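Local coordinates for DUF2235 domain-containing protein (PDB 4O5P) that probably hydrolyses membrane phospholipids as a type VI secretion effector of Pseudomonas aeruginosa, through a catalytic domain related to the alpha/beta hydrolases, at residues H66-F71 / G418-V423; S90-L95 / G278-V283; Y232-S237 / A412-A417; F236-A241 / G297-A302; C331-S336 / F344-I349. One frame throughout, in Å; residues are numbered along the deposited sequence.

Contact 1. Residues H66-F71 / G418-V423; sequences HITLGF and GAPLQV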
# COMPACT_ATOMS: atom_id res chain seq x y z
N HIS A 66 -10.81 -11.55 20.48
CA HIS A 66 -10.18 -10.30 20.06
C HIS A 66 -9.10 -10.64 19.05
O HIS A 66 -8.21 -11.46 19.34
CB HIS A 66 -9.59 -9.54 21.26
CG HIS A 66 -10.61 -9.01 22.22
ND1 HIS A 66 -11.18 -7.75 22.09
CD2 HIS A 66 -11.15 -9.55 23.34
CE1 HIS A 66 -12.02 -7.55 23.09
NE2 HIS A 66 -12.02 -8.62 23.87
N ILE A 67 -9.17 -10.04 17.86
CA ILE A 67 -8.30 -10.43 16.77
C ILE A 67 -7.59 -9.23 16.15
O ILE A 67 -8.24 -8.31 15.66
CB ILE A 67 -9.08 -11.11 15.64
CG1 ILE A 67 -9.84 -12.34 16.15
CG2 ILE A 67 -8.15 -11.47 14.49
CD1 ILE A 67 -10.94 -12.80 15.21
N THR A 68 -6.26 -9.25 16.17
CA THR A 68 -5.47 -8.27 15.43
C THR A 68 -4.98 -8.87 14.10
O THR A 68 -4.45 -9.99 14.08
CB THR A 68 -4.26 -7.81 16.25
OG1 THR A 68 -4.70 -7.29 17.51
CG2 THR A 68 -3.48 -6.74 15.51
N LEU A 69 -5.16 -8.12 13.01
CA LEU A 69 -4.70 -8.49 11.67
C LEU A 69 -3.86 -7.34 11.07
O LEU A 69 -4.32 -6.22 10.98
CB LEU A 69 -5.91 -8.76 10.77
CG LEU A 69 -5.72 -9.23 9.34
CD1 LEU A 69 -4.79 -10.41 9.31
CD2 LEU A 69 -7.06 -9.62 8.71
N GLY A 70 -2.62 -7.63 10.68
CA GLY A 70 -1.75 -6.61 10.10
C GLY A 70 -1.37 -6.98 8.68
O GLY A 70 -0.80 -8.05 8.45
N PHE A 71 -1.71 -6.10 7.73
CA PHE A 71 -1.32 -6.25 6.34
C PHE A 71 -0.16 -5.29 6.05
O PHE A 71 -0.34 -4.05 6.02
CB PHE A 71 -2.48 -5.89 5.41
CG PHE A 71 -3.71 -6.74 5.57
CD1 PHE A 71 -3.83 -7.93 4.88
CD2 PHE A 71 -4.77 -6.31 6.36
CE1 PHE A 71 -4.97 -8.71 4.99
CE2 PHE A 71 -5.92 -7.07 6.47
CZ PHE A 71 -6.02 -8.28 5.78
N GLY A 418 -8.99 0.30 22.40
CA GLY A 418 -9.16 -0.98 23.06
C GLY A 418 -8.31 -2.11 22.50
O GLY A 418 -8.55 -3.28 22.80
N ALA A 419 -7.29 -1.78 21.71
CA ALA A 419 -6.43 -2.80 21.09
C ALA A 419 -5.61 -3.63 22.09
O ALA A 419 -5.08 -3.09 23.07
CB ALA A 419 -5.50 -2.16 20.05
N PRO A 420 -5.49 -4.95 21.85
CA PRO A 420 -4.73 -5.81 22.75
C PRO A 420 -3.24 -5.59 22.56
O PRO A 420 -2.57 -6.40 21.91
CB PRO A 420 -5.11 -7.23 22.29
CG PRO A 420 -6.38 -7.06 21.51
CD PRO A 420 -6.19 -5.73 20.82
N LEU A 421 -2.74 -4.48 23.11
CA LEU A 421 -1.34 -4.10 22.90
C LEU A 421 -0.48 -4.27 24.15
O LEU A 421 -0.93 -3.99 25.27
CB LEU A 421 -1.27 -2.64 22.42
CG LEU A 421 -1.66 -2.40 20.97
CD1 LEU A 421 -1.75 -0.91 20.63
CD2 LEU A 421 -0.65 -3.12 20.04
N GLN A 422 0.75 -4.73 23.97
CA GLN A 422 1.68 -4.79 25.08
C GLN A 422 2.05 -3.36 25.49
O GLN A 422 1.96 -2.43 24.68
CB GLN A 422 2.94 -5.56 24.69
CG GLN A 422 2.67 -6.96 24.10
CD GLN A 422 3.85 -7.50 23.32
OE1 GLN A 422 4.96 -7.00 23.45
NE2 GLN A 422 3.60 -8.51 22.48
N VAL A 423 2.44 -3.18 26.75
CA VAL A 423 3.00 -1.90 27.18
C VAL A 423 4.43 -2.13 27.62
O VAL A 423 4.84 -3.27 27.81
CB VAL A 423 2.20 -1.29 28.35
CG1 VAL A 423 0.73 -1.22 28.01
CG2 VAL A 423 2.43 -2.10 29.63

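Contact 2. Residues S90-L95 / G278-V283; sequences SNVARL and GLFDTV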
# COMPACT_ATOMS: atom_id res chain seq x y z
N SER A 90 8.57 -2.69 9.22
CA SER A 90 7.64 -1.57 9.05
C SER A 90 6.88 -1.30 10.34
O SER A 90 6.99 -2.05 11.31
CB SER A 90 6.63 -1.89 7.96
OG SER A 90 5.66 -2.84 8.39
N ASN A 91 6.08 -0.24 10.35
CA ASN A 91 5.24 0.02 11.50
C ASN A 91 4.14 -1.01 11.71
O ASN A 91 3.74 -1.27 12.84
CB ASN A 91 4.67 1.43 11.47
CG ASN A 91 5.73 2.47 11.71
OD1 ASN A 91 6.79 2.16 12.25
ND2 ASN A 91 5.44 3.70 11.32
N VAL A 92 3.64 -1.61 10.62
CA VAL A 92 2.69 -2.70 10.76
C VAL A 92 3.32 -3.86 11.52
O VAL A 92 2.72 -4.41 12.46
CB VAL A 92 2.14 -3.16 9.40
CG1 VAL A 92 1.35 -4.44 9.54
CG2 VAL A 92 1.25 -2.05 8.79
N ALA A 93 4.54 -4.22 11.14
CA ALA A 93 5.21 -5.35 11.78
C ALA A 93 5.52 -5.00 13.23
O ALA A 93 5.37 -5.83 14.11
CB ALA A 93 6.47 -5.73 11.03
N ARG A 94 5.93 -3.75 13.47
CA ARG A 94 6.18 -3.29 14.84
C ARG A 94 4.93 -3.41 15.71
O ARG A 94 5.00 -3.93 16.82
CB ARG A 94 6.76 -1.87 14.85
CG ARG A 94 8.20 -1.83 14.33
CD ARG A 94 8.69 -0.42 14.03
NE ARG A 94 9.83 -0.49 13.11
CZ ARG A 94 11.11 -0.45 13.49
NH1 ARG A 94 11.42 -0.31 14.78
NH2 ARG A 94 12.07 -0.52 12.59
N LEU A 95 3.78 -2.99 15.19
CA LEU A 95 2.52 -3.07 15.94
C LEU A 95 2.05 -4.50 16.17
O LEU A 95 1.41 -4.79 17.20
CB LEU A 95 1.43 -2.28 15.21
CG LEU A 95 1.63 -0.77 15.27
CD1 LEU A 95 0.67 -0.06 14.33
CD2 LEU A 95 1.48 -0.28 16.72
N GLY A 278 -6.41 0.94 11.48
CA GLY A 278 -5.29 1.88 11.46
C GLY A 278 -4.51 1.77 10.16
O GLY A 278 -3.95 0.72 9.86
N LEU A 279 -4.44 2.87 9.42
CA LEU A 279 -3.86 2.86 8.08
C LEU A 279 -2.72 3.87 7.90
O LEU A 279 -2.80 5.02 8.33
CB LEU A 279 -4.94 3.15 7.05
CG LEU A 279 -6.26 2.41 7.18
CD1 LEU A 279 -7.27 3.06 6.25
CD2 LEU A 279 -6.06 0.93 6.87
N PHE A 280 -1.64 3.41 7.28
CA PHE A 280 -0.52 4.28 6.96
C PHE A 280 -0.50 4.45 5.44
O PHE A 280 -0.28 3.45 4.73
CB PHE A 280 0.81 3.64 7.37
CG PHE A 280 0.98 3.41 8.85
CD1 PHE A 280 1.59 4.37 9.65
CD2 PHE A 280 0.57 2.22 9.44
CE1 PHE A 280 1.78 4.17 11.00
CE2 PHE A 280 0.77 2.00 10.81
CZ PHE A 280 1.37 2.98 11.59
N ASP A 281 -0.79 5.66 4.96
CA ASP A 281 -0.53 6.05 3.55
C ASP A 281 -1.01 5.03 2.53
O ASP A 281 -0.19 4.37 1.89
CB ASP A 281 0.97 6.30 3.33
CG ASP A 281 1.25 7.33 2.26
OD1 ASP A 281 0.64 8.42 2.32
OD2 ASP A 281 2.08 7.07 1.36
N THR A 282 -2.34 4.89 2.40
CA THR A 282 -2.94 3.90 1.50
C THR A 282 -2.53 4.08 0.05
O THR A 282 -2.69 5.16 -0.51
CB THR A 282 -4.47 4.02 1.52
OG1 THR A 282 -4.94 3.88 2.86
CG2 THR A 282 -5.11 2.96 0.63
N VAL A 283 -2.03 3.00 -0.57
CA VAL A 283 -1.73 3.00 -2.01
C VAL A 283 -2.37 1.79 -2.64
O VAL A 283 -2.07 0.67 -2.25
CB VAL A 283 -0.22 2.96 -2.28
CG1 VAL A 283 0.05 2.76 -3.78
CG2 VAL A 283 0.45 4.24 -1.76

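Contact 3. Residues Y232-S237 / A412-A417; sequences YIYGFS and AEAFEA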
# COMPACT_ATOMS: atom_id res chain seq x y z
N TYR A 232 -9.08 -5.63 15.28
CA TYR A 232 -8.14 -4.52 15.27
C TYR A 232 -7.24 -4.79 14.07
O TYR A 232 -6.60 -5.85 13.98
CB TYR A 232 -7.35 -4.49 16.59
CG TYR A 232 -8.29 -4.68 17.77
CD1 TYR A 232 -8.65 -5.95 18.18
CD2 TYR A 232 -8.85 -3.59 18.42
CE1 TYR A 232 -9.53 -6.14 19.22
CE2 TYR A 232 -9.74 -3.77 19.47
CZ TYR A 232 -10.07 -5.05 19.86
OH TYR A 232 -10.95 -5.24 20.90
N ILE A 233 -7.25 -3.86 13.11
CA ILE A 233 -6.67 -4.11 11.78
C ILE A 233 -5.67 -2.99 11.45
O ILE A 233 -6.03 -1.82 11.54
CB ILE A 233 -7.77 -4.08 10.68
CG1 ILE A 233 -8.97 -4.98 11.04
CG2 ILE A 233 -7.19 -4.47 9.32
CD1 ILE A 233 -8.73 -6.46 10.91
N TYR A 234 -4.44 -3.35 11.08
CA TYR A 234 -3.43 -2.35 10.75
C TYR A 234 -2.98 -2.62 9.31
O TYR A 234 -2.79 -3.77 8.93
CB TYR A 234 -2.22 -2.43 11.70
CG TYR A 234 -2.58 -2.44 13.19
CD1 TYR A 234 -3.20 -1.34 13.78
CD2 TYR A 234 -2.27 -3.53 13.99
CE1 TYR A 234 -3.53 -1.34 15.12
CE2 TYR A 234 -2.59 -3.54 15.34
CZ TYR A 234 -3.21 -2.45 15.90
OH TYR A 234 -3.53 -2.47 17.23
N GLY A 235 -2.81 -1.56 8.51
CA GLY A 235 -2.33 -1.76 7.15
C GLY A 235 -1.40 -0.64 6.71
O GLY A 235 -1.57 0.50 7.15
N PHE A 236 -0.43 -0.95 5.85
CA PHE A 236 0.40 0.14 5.28
C PHE A 236 0.50 -0.05 3.78
O PHE A 236 0.67 -1.18 3.31
CB PHE A 236 1.79 0.16 5.98
CG PHE A 236 2.90 0.87 5.23
CD1 PHE A 236 2.70 2.10 4.58
CD2 PHE A 236 4.18 0.32 5.23
CE1 PHE A 236 3.77 2.72 3.92
CE2 PHE A 236 5.24 0.94 4.58
CZ PHE A 236 5.04 2.14 3.92
N SER A 237 0.35 1.03 3.02
CA SER A 237 0.59 1.00 1.56
C SER A 237 -0.44 0.13 0.87
O SER A 237 -1.63 0.30 1.07
CB SER A 237 2.01 0.50 1.25
OG SER A 237 2.36 0.73 -0.12
N ALA A 412 -0.94 4.80 20.05
CA ALA A 412 -1.75 5.44 21.08
C ALA A 412 -3.20 5.35 20.67
O ALA A 412 -4.07 5.01 21.49
CB ALA A 412 -1.33 6.90 21.28
N GLU A 413 -3.46 5.57 19.38
CA GLU A 413 -4.83 5.58 18.88
C GLU A 413 -5.40 4.20 19.12
O GLU A 413 -6.49 4.06 19.68
CB GLU A 413 -4.89 5.92 17.38
CG GLU A 413 -4.43 7.35 17.06
CD GLU A 413 -5.51 8.36 17.29
OE1 GLU A 413 -5.30 9.54 16.92
OE2 GLU A 413 -6.59 7.98 17.83
N ALA A 414 -4.60 3.18 18.79
CA ALA A 414 -5.09 1.82 18.85
C ALA A 414 -5.31 1.49 20.32
O ALA A 414 -6.32 0.87 20.68
CB ALA A 414 -4.10 0.87 18.21
N PHE A 415 -4.41 1.96 21.18
CA PHE A 415 -4.52 1.63 22.59
C PHE A 415 -5.80 2.27 23.14
O PHE A 415 -6.51 1.67 23.96
CB PHE A 415 -3.28 2.10 23.35
CG PHE A 415 -3.10 1.43 24.69
CD1 PHE A 415 -2.40 0.23 24.79
CD2 PHE A 415 -3.65 1.99 25.84
CE1 PHE A 415 -2.24 -0.39 26.02
CE2 PHE A 415 -3.49 1.37 27.07
CZ PHE A 415 -2.79 0.17 27.16
N GLU A 416 -6.12 3.46 22.64
CA GLU A 416 -7.27 4.19 23.12
C GLU A 416 -8.53 3.47 22.71
O GLU A 416 -9.56 3.55 23.39
CB GLU A 416 -7.32 5.59 22.51
CG GLU A 416 -7.27 6.75 23.49
CD GLU A 416 -8.22 6.59 24.67
OE1 GLU A 416 -7.82 5.93 25.65
OE2 GLU A 416 -9.34 7.14 24.62
N ALA A 417 -8.45 2.76 21.58
CA ALA A 417 -9.66 2.17 21.02
C ALA A 417 -9.88 0.76 21.52
O ALA A 417 -10.84 0.09 21.14
CB ALA A 417 -9.62 2.22 19.48

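Contact 4. Residues F236-A241 / G297-A302; sequences FSRGAA and GHMDWA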
# COMPACT_ATOMS: atom_id res chain seq x y z
N PHE A 236 -0.43 -0.95 5.85
CA PHE A 236 0.40 0.14 5.28
C PHE A 236 0.50 -0.05 3.78
O PHE A 236 0.67 -1.18 3.31
CB PHE A 236 1.79 0.16 5.98
CG PHE A 236 2.90 0.87 5.23
CD1 PHE A 236 2.70 2.10 4.58
CD2 PHE A 236 4.18 0.32 5.23
CE1 PHE A 236 3.77 2.72 3.92
CE2 PHE A 236 5.24 0.94 4.58
CZ PHE A 236 5.04 2.14 3.92
N SER A 237 0.35 1.03 3.02
CA SER A 237 0.59 1.00 1.56
C SER A 237 -0.44 0.13 0.87
O SER A 237 -1.63 0.30 1.07
CB SER A 237 2.01 0.50 1.25
OG SER A 237 2.36 0.73 -0.12
N ARG A 238 -0.01 -0.83 0.06
CA ARG A 238 -0.97 -1.74 -0.53
C ARG A 238 -1.62 -2.59 0.54
O ARG A 238 -2.70 -3.15 0.32
CB ARG A 238 -0.33 -2.57 -1.65
CG ARG A 238 -0.13 -1.71 -2.88
CD ARG A 238 0.79 -2.30 -3.89
NE ARG A 238 0.81 -1.46 -5.08
CZ ARG A 238 1.75 -0.55 -5.35
NH1 ARG A 238 2.76 -0.35 -4.51
NH2 ARG A 238 1.67 0.15 -6.47
N GLY A 239 -1.01 -2.66 1.71
CA GLY A 239 -1.57 -3.45 2.79
C GLY A 239 -2.68 -2.64 3.46
O GLY A 239 -3.61 -3.20 4.03
N ALA A 240 -2.58 -1.32 3.37
CA ALA A 240 -3.68 -0.45 3.80
C ALA A 240 -4.84 -0.56 2.81
O ALA A 240 -6.01 -0.61 3.21
CB ALA A 240 -3.20 1.00 3.94
N ALA A 241 -4.51 -0.59 1.52
CA ALA A 241 -5.54 -0.86 0.51
C ALA A 241 -6.24 -2.19 0.79
O ALA A 241 -7.48 -2.28 0.72
CB ALA A 241 -4.93 -0.87 -0.89
N GLY A 297 -3.38 3.27 -12.02
CA GLY A 297 -4.62 3.39 -11.27
C GLY A 297 -4.81 2.16 -10.41
O GLY A 297 -3.89 1.34 -10.28
N HIS A 298 -6.00 2.02 -9.84
CA HIS A 298 -6.31 0.92 -8.91
C HIS A 298 -6.12 -0.50 -9.44
O HIS A 298 -6.45 -0.80 -10.59
CB HIS A 298 -7.77 0.99 -8.46
CG HIS A 298 -8.12 2.22 -7.68
ND1 HIS A 298 -7.18 3.04 -7.10
CD2 HIS A 298 -9.32 2.77 -7.40
CE1 HIS A 298 -7.79 4.05 -6.50
NE2 HIS A 298 -9.09 3.90 -6.66
N MSE A 299 -5.63 -1.38 -8.56
CA MSE A 299 -5.81 -2.82 -8.74
C MSE A 299 -7.32 -3.09 -8.81
O MSE A 299 -8.13 -2.37 -8.18
CB MSE A 299 -5.18 -3.59 -7.57
CG MSE A 299 -3.66 -3.63 -7.65
SE MSE A 299 -2.80 -4.25 -6.00
CE MSE A 299 -0.99 -4.38 -6.69
N ASP A 300 -7.70 -4.12 -9.56
CA ASP A 300 -9.12 -4.36 -9.82
C ASP A 300 -9.96 -4.52 -8.54
O ASP A 300 -11.08 -3.99 -8.45
CB ASP A 300 -9.33 -5.53 -10.81
CG ASP A 300 -8.64 -6.81 -10.38
OD1 ASP A 300 -8.25 -6.95 -9.20
OD2 ASP A 300 -8.48 -7.71 -11.23
N TRP A 301 -9.41 -5.19 -7.53
CA TRP A 301 -10.21 -5.43 -6.32
C TRP A 301 -10.45 -4.16 -5.51
O TRP A 301 -11.36 -4.11 -4.66
CB TRP A 301 -9.56 -6.51 -5.45
CG TRP A 301 -8.11 -6.28 -5.15
CD1 TRP A 301 -7.06 -6.87 -5.78
CD2 TRP A 301 -7.56 -5.41 -4.16
NE1 TRP A 301 -5.88 -6.42 -5.24
CE2 TRP A 301 -6.16 -5.53 -4.24
CE3 TRP A 301 -8.11 -4.54 -3.21
CZ2 TRP A 301 -5.30 -4.80 -3.42
CZ3 TRP A 301 -7.26 -3.82 -2.39
CH2 TRP A 301 -5.87 -3.96 -2.50
N ALA A 302 -9.64 -3.14 -5.79
CA ALA A 302 -9.64 -1.88 -5.05
C ALA A 302 -10.68 -0.88 -5.54
O ALA A 302 -11.05 0.05 -4.80
CB ALA A 302 -8.26 -1.23 -5.08

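Contact 5. Residues C331-S336 / F344-I349; sequences CVHLVS and FPLDSI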
# COMPACT_ATOMS: atom_id res chain seq x y z
N CYS A 331 -11.44 4.69 12.65
CA CYS A 331 -10.39 4.57 11.66
C CYS A 331 -9.44 5.77 11.71
O CYS A 331 -9.88 6.92 11.68
CB CYS A 331 -10.96 4.43 10.25
SG CYS A 331 -9.68 4.32 8.94
N VAL A 332 -8.14 5.48 11.80
CA VAL A 332 -7.12 6.52 11.78
C VAL A 332 -6.22 6.32 10.55
O VAL A 332 -5.66 5.25 10.39
CB VAL A 332 -6.25 6.46 13.04
CG1 VAL A 332 -5.05 7.40 12.89
CG2 VAL A 332 -7.08 6.80 14.32
N HIS A 333 -6.08 7.34 9.70
CA HIS A 333 -5.23 7.23 8.51
C HIS A 333 -4.14 8.30 8.54
O HIS A 333 -4.42 9.48 8.45
CB HIS A 333 -6.07 7.44 7.26
CG HIS A 333 -5.37 7.10 5.97
ND1 HIS A 333 -5.76 7.63 4.76
CD2 HIS A 333 -4.34 6.26 5.70
CE1 HIS A 333 -5.00 7.13 3.80
NE2 HIS A 333 -4.13 6.30 4.34
N LEU A 334 -2.89 7.87 8.63
CA LEU A 334 -1.75 8.75 8.64
C LEU A 334 -1.19 8.73 7.23
O LEU A 334 -0.89 7.65 6.71
CB LEU A 334 -0.72 8.21 9.63
CG LEU A 334 -1.25 7.97 11.05
CD1 LEU A 334 -0.13 7.56 11.98
CD2 LEU A 334 -1.99 9.22 11.59
N VAL A 335 -1.05 9.91 6.62
CA VAL A 335 -0.61 10.02 5.23
C VAL A 335 0.67 10.84 5.05
O VAL A 335 0.95 11.75 5.83
CB VAL A 335 -1.74 10.59 4.32
CG1 VAL A 335 -3.07 9.85 4.59
CG2 VAL A 335 -1.94 12.07 4.57
N SER A 336 1.45 10.51 4.02
CA SER A 336 2.69 11.22 3.67
C SER A 336 2.39 12.50 2.88
O SER A 336 1.61 12.46 1.92
CB SER A 336 3.57 10.29 2.82
OG SER A 336 4.54 10.99 2.07
N PHE A 344 3.01 5.53 -6.68
CA PHE A 344 2.47 5.53 -5.32
C PHE A 344 1.37 6.58 -5.07
O PHE A 344 1.50 7.39 -4.15
CB PHE A 344 3.61 5.64 -4.30
CG PHE A 344 4.42 4.38 -4.17
CD1 PHE A 344 5.35 4.03 -5.15
CD2 PHE A 344 4.24 3.54 -3.09
CE1 PHE A 344 6.07 2.87 -5.04
CE2 PHE A 344 4.97 2.37 -2.97
CZ PHE A 344 5.88 2.03 -3.95
N PRO A 345 0.27 6.53 -5.84
CA PRO A 345 -0.81 7.47 -5.55
C PRO A 345 -1.50 7.16 -4.22
O PRO A 345 -1.58 6.00 -3.79
CB PRO A 345 -1.78 7.27 -6.73
CG PRO A 345 -1.52 5.87 -7.22
CD PRO A 345 -0.04 5.66 -6.99
N LEU A 346 -1.99 8.21 -3.58
CA LEU A 346 -2.62 8.07 -2.29
C LEU A 346 -4.12 7.83 -2.47
O LEU A 346 -4.76 8.38 -3.37
CB LEU A 346 -2.39 9.35 -1.47
CG LEU A 346 -3.00 9.40 -0.07
CD1 LEU A 346 -2.42 8.31 0.84
CD2 LEU A 346 -2.78 10.78 0.53
N ASP A 347 -4.68 6.96 -1.64
CA ASP A 347 -6.12 6.96 -1.46
C ASP A 347 -6.46 7.58 -0.11
O ASP A 347 -6.25 6.96 0.94
CB ASP A 347 -6.72 5.55 -1.57
CG ASP A 347 -7.35 5.30 -2.93
OD1 ASP A 347 -6.61 4.89 -3.85
OD2 ASP A 347 -8.58 5.50 -3.09
N SER A 348 -6.99 8.79 -0.14
CA SER A 348 -7.53 9.40 1.07
C SER A 348 -8.76 8.62 1.55
O SER A 348 -9.38 7.89 0.79
CB SER A 348 -7.91 10.85 0.77
OG SER A 348 -8.52 11.47 1.90
N ILE A 349 -9.10 8.75 2.83
CA ILE A 349 -10.34 8.14 3.32
C ILE A 349 -11.49 9.13 3.27
O ILE A 349 -12.58 8.85 3.79
CB ILE A 349 -10.20 7.63 4.75
CG1 ILE A 349 -9.76 8.76 5.68
CG2 ILE A 349 -9.24 6.44 4.82
CD1 ILE A 349 -9.98 8.45 7.14

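Contact 1. Residues H66-F71 / G418-V423
One face of the central sheet of the alpha/beta-hydrolase-like domain is covered here by the loop that leaves helix 403-416: the ring of Pro-420 lies against His-66 and Thr-68 of strand 62-71. These two strand residues are two positions apart, so both direct their side chains to the same face, and the proline spans them. Its CG meets CB of His-66 at 4.1 Å, while CD approaches OG1 of Thr-68 at 4.0 Å. Both are van der Waals contacts between compact groups, and the threonine and proline side chains run past each other in opposite directions. The imidazole itself is turned elsewhere. With CG of His-66 anti to the carbonyl carbon (chi1 -68°), ND1 reaches the hydroxyl of Tyr-232 on the adjoining strand and NE2 makes a weak bond to Gln-34 O, so both ring nitrogens are engaged and it is CB that meets the proline. Beta-branched Thr-68 suits its extended backbone and sets its OG1 beside the proline ring.

The loop gets its shape from its own residues. Gly-418 ends the helix with positive phi (103°), a value that favours glycine, in a Schellman motif. Pro-420 then centres an inverse gamma turn, closed by a weak bond of 2.7 Å from Leu-421 N to Ala-419 O, and Asn-30 ND2 binds that same oxygen. A rigid ring at the bend thus sits on the sheet. The arrangement is that of a Schellman-terminated helix running into an inverse gamma turn over the sheet of an alpha/beta fold.

Contact 2. Residues S90-L95 / G278-V283
The amide nitrogen ND2 of Asn-91 is held by two carbonyl oxygens, Ser-403 O and, more weakly, Val-382 O, while CB of the same residue rests on the ring of Phe-280. The methylene lies over one face of the phenyl group in a CH-pi contact, with CB 4.1 Å from the ring centroid and 29° off its normal. The nearest ring atom is CZ, 3.6 Å from Asn-91 CB. The amide does not stack: its plane is tilted by 53° from that of the ring, and ND2 comes to 3.7 Å from CE1. Asparagine suits this place because its short side chain can cover an aromatic face and still send an N-H to each of two backbone oxygens.

One turn further along helix 91-97, Leu-95 and Phe-280 extend toward each other, and Leu-95 CD1 lies at the ring edge, 4.1 Å from CE2 of Phe-280. Val-92 CG2 approaches obliquely and more loosely, 4.4 Å from CD2. A chi1 of -64° carries the Phe-280 ring away from its own carbonyl and toward the first turn of the helix. That turn begins at the N-cap Ser-90, whose OG accepts from Ala-93 N at 3.3 Å and also bonds Asp-72.

The residue after Phe-280, Asp-281, bonds His-379 and is probably the acid of a Ser-His-Asp triad. Across the interface itself the ring is contacted over one face and at an edge, whereas ND2 of Asn-91 and OG of Ser-90 find their partners outside the ring contact. This implies that dispersion and CH-pi attraction, not polar bonds, join the helix start to the strand end that precedes the probable triad acid.

Contact 3. Residues Y232-S237 / A412-A417
Tyr-232 opens the strand segment with its ring edge toward the end of helix 403-416, CE2 lying 4.3 Å from Ala-417 O, which is near the ring plane. This is a loose approach of an aromatic C-H to a carbonyl; the phenol oxygen of Tyr-232 bonds His-66 ND1 separately. Tyr-234, two residues on, makes the firmer contact. A chi1 of -50° swings its ring to the side of its backbone N, and the end of the side chain reaches Ala-414. The methyl CB sits at the ring edge, close to its plane, 3.5 Å from OH and 3.8 Å from CE1. An alanine lets the helix come down on the rim of so long a side chain, and the tyrosine spans from the strand to the helix. This is the helix-on-sheet layering of the alpha/beta-hydrolase fold: strand 225-236 is a parallel member of the sheet, and the helix packs across one side of it. The helix is also salt-bridged through Glu-413 to Arg-330, just before strand 331-336.

Beyond Gly-235 the strand leaves the helix behind. Phe-236 has Ser-237 CB on one face of its ring, 3.7 Å above the plane and displaced toward the rim. Ser-237 itself has positive phi (67°), the strain expected at a nucleophile elbow of GxSxG type, and its OG bonds both His-379 and Thr-74, consistent with a triad nucleophile.

Contact 4. Residues F236-A241 / G297-A302
Placing CG between the backbone N and the carbonyl carbon (chi1 51°) folds the indole of Trp-301 toward the first turn of helix 238-254, whereas Met-299, modelled as selenomethionine and extended beyond CG (chi2 167°), reaches straight out to Arg-238. The benzene end of the indole meets the helix with its edge. CH2 touches Ala-241 CB at 3.6 Å, and neighbouring CZ3 lies 3.5 Å from Ala-241 O, close to the ring plane. Arg-238 O is farther along the same edge, 4.3 Å from CH2. Alanine allows the wide ring to come this near the helix backbone, while CB atoms of Met-299 and Ala-302 lie over one face of the indole, toward its rim.

Met-299 crosses Arg-238 at about a right angle, with CE 3.8 Å from NE and 3.9 Å from CD, oblique to the guanidinium plane. The polar atoms of the arginine are used elsewhere: NE bonds Ala-285 O, NH1 bonds Thr-74 OG1, NH2 bonds Ser-343 O weakly, and the group makes a cation-pi contact with Phe-344. Gly-239 fits the tight turn of the probable nucleophile elbow, its N bonded to Phe-236 O at 2.8 Å. These outside partners orient the buried guanidinium, and the Met-299 methyl adds an apolar neighbour at CD and NE; the indole edge may offer Ala-241 O a weakly favourable C-H neighbour.

Contact 5. Residues C331-S336 / F344-I349
Two strands from different sheets pack through their side chains here: His-333 and Val-335 of strand 331-336, within the central sheet of the catalytic domain, meet Leu-346, Asp-347 and Ile-349 of strand 346-353, which edges a small separate sheet. The axes of 331-336 and 346-348 lie 8.9 Å apart, too far for backbone pairing, with directions 143° apart. His-333 lies between the two backbones. Its CG is anti to the backbone N (chi1 -169°), which carries CE1 to within 3.1 Å of Asp-347 O, near the ring plane. Ile-349 CG2 lies obliquely, 3.7 Å from ND1, and its CD1 is 4.0 Å from His-333 CB. On one ring face rests Val-335 CG1, while CB of that valine touches Leu-346 CD2 at 3.9 Å. Aliphatic groups thus lie on one face and obliquely beside the ring.

Both ring nitrogens are occupied: ND1 bonds Glu-372 and NE2 bonds the backbone N of Thr-282. That pairing suits a proton on ND1 and a lone pair on NE2, and it fixes the ring's rotation. Asp-347 O also receives Arg-244, so the chemistry implies a buried histidine in a mixed setting, its C-H probably polarised toward an oxygen already bound elsewhere.

Overall arrangement
Contacts 1, 2, 3 and 5 all reach the central mixed sheet, in which strands 62-71, 225-236, 270-280 and 331-336 lie side by side and parallel. Contacts 1 and 3 are about 8 Å apart between centres, as are contacts 2 and 3; contacts 1 and 4 are about 22 Å apart. Contact 3 continues directly into contact 4, sharing Phe-236 and Ser-237 where strand 225-236 turns into helix 238-254. Along the chain, contact 1 encloses the others, contacts 2 and 3 alternate, and contact 5 follows contact 4. Residues distant in sequence therefore converge where contacts 2, 3 and 4 bring Asp-281 and Ser-237 of the probable triad near each other.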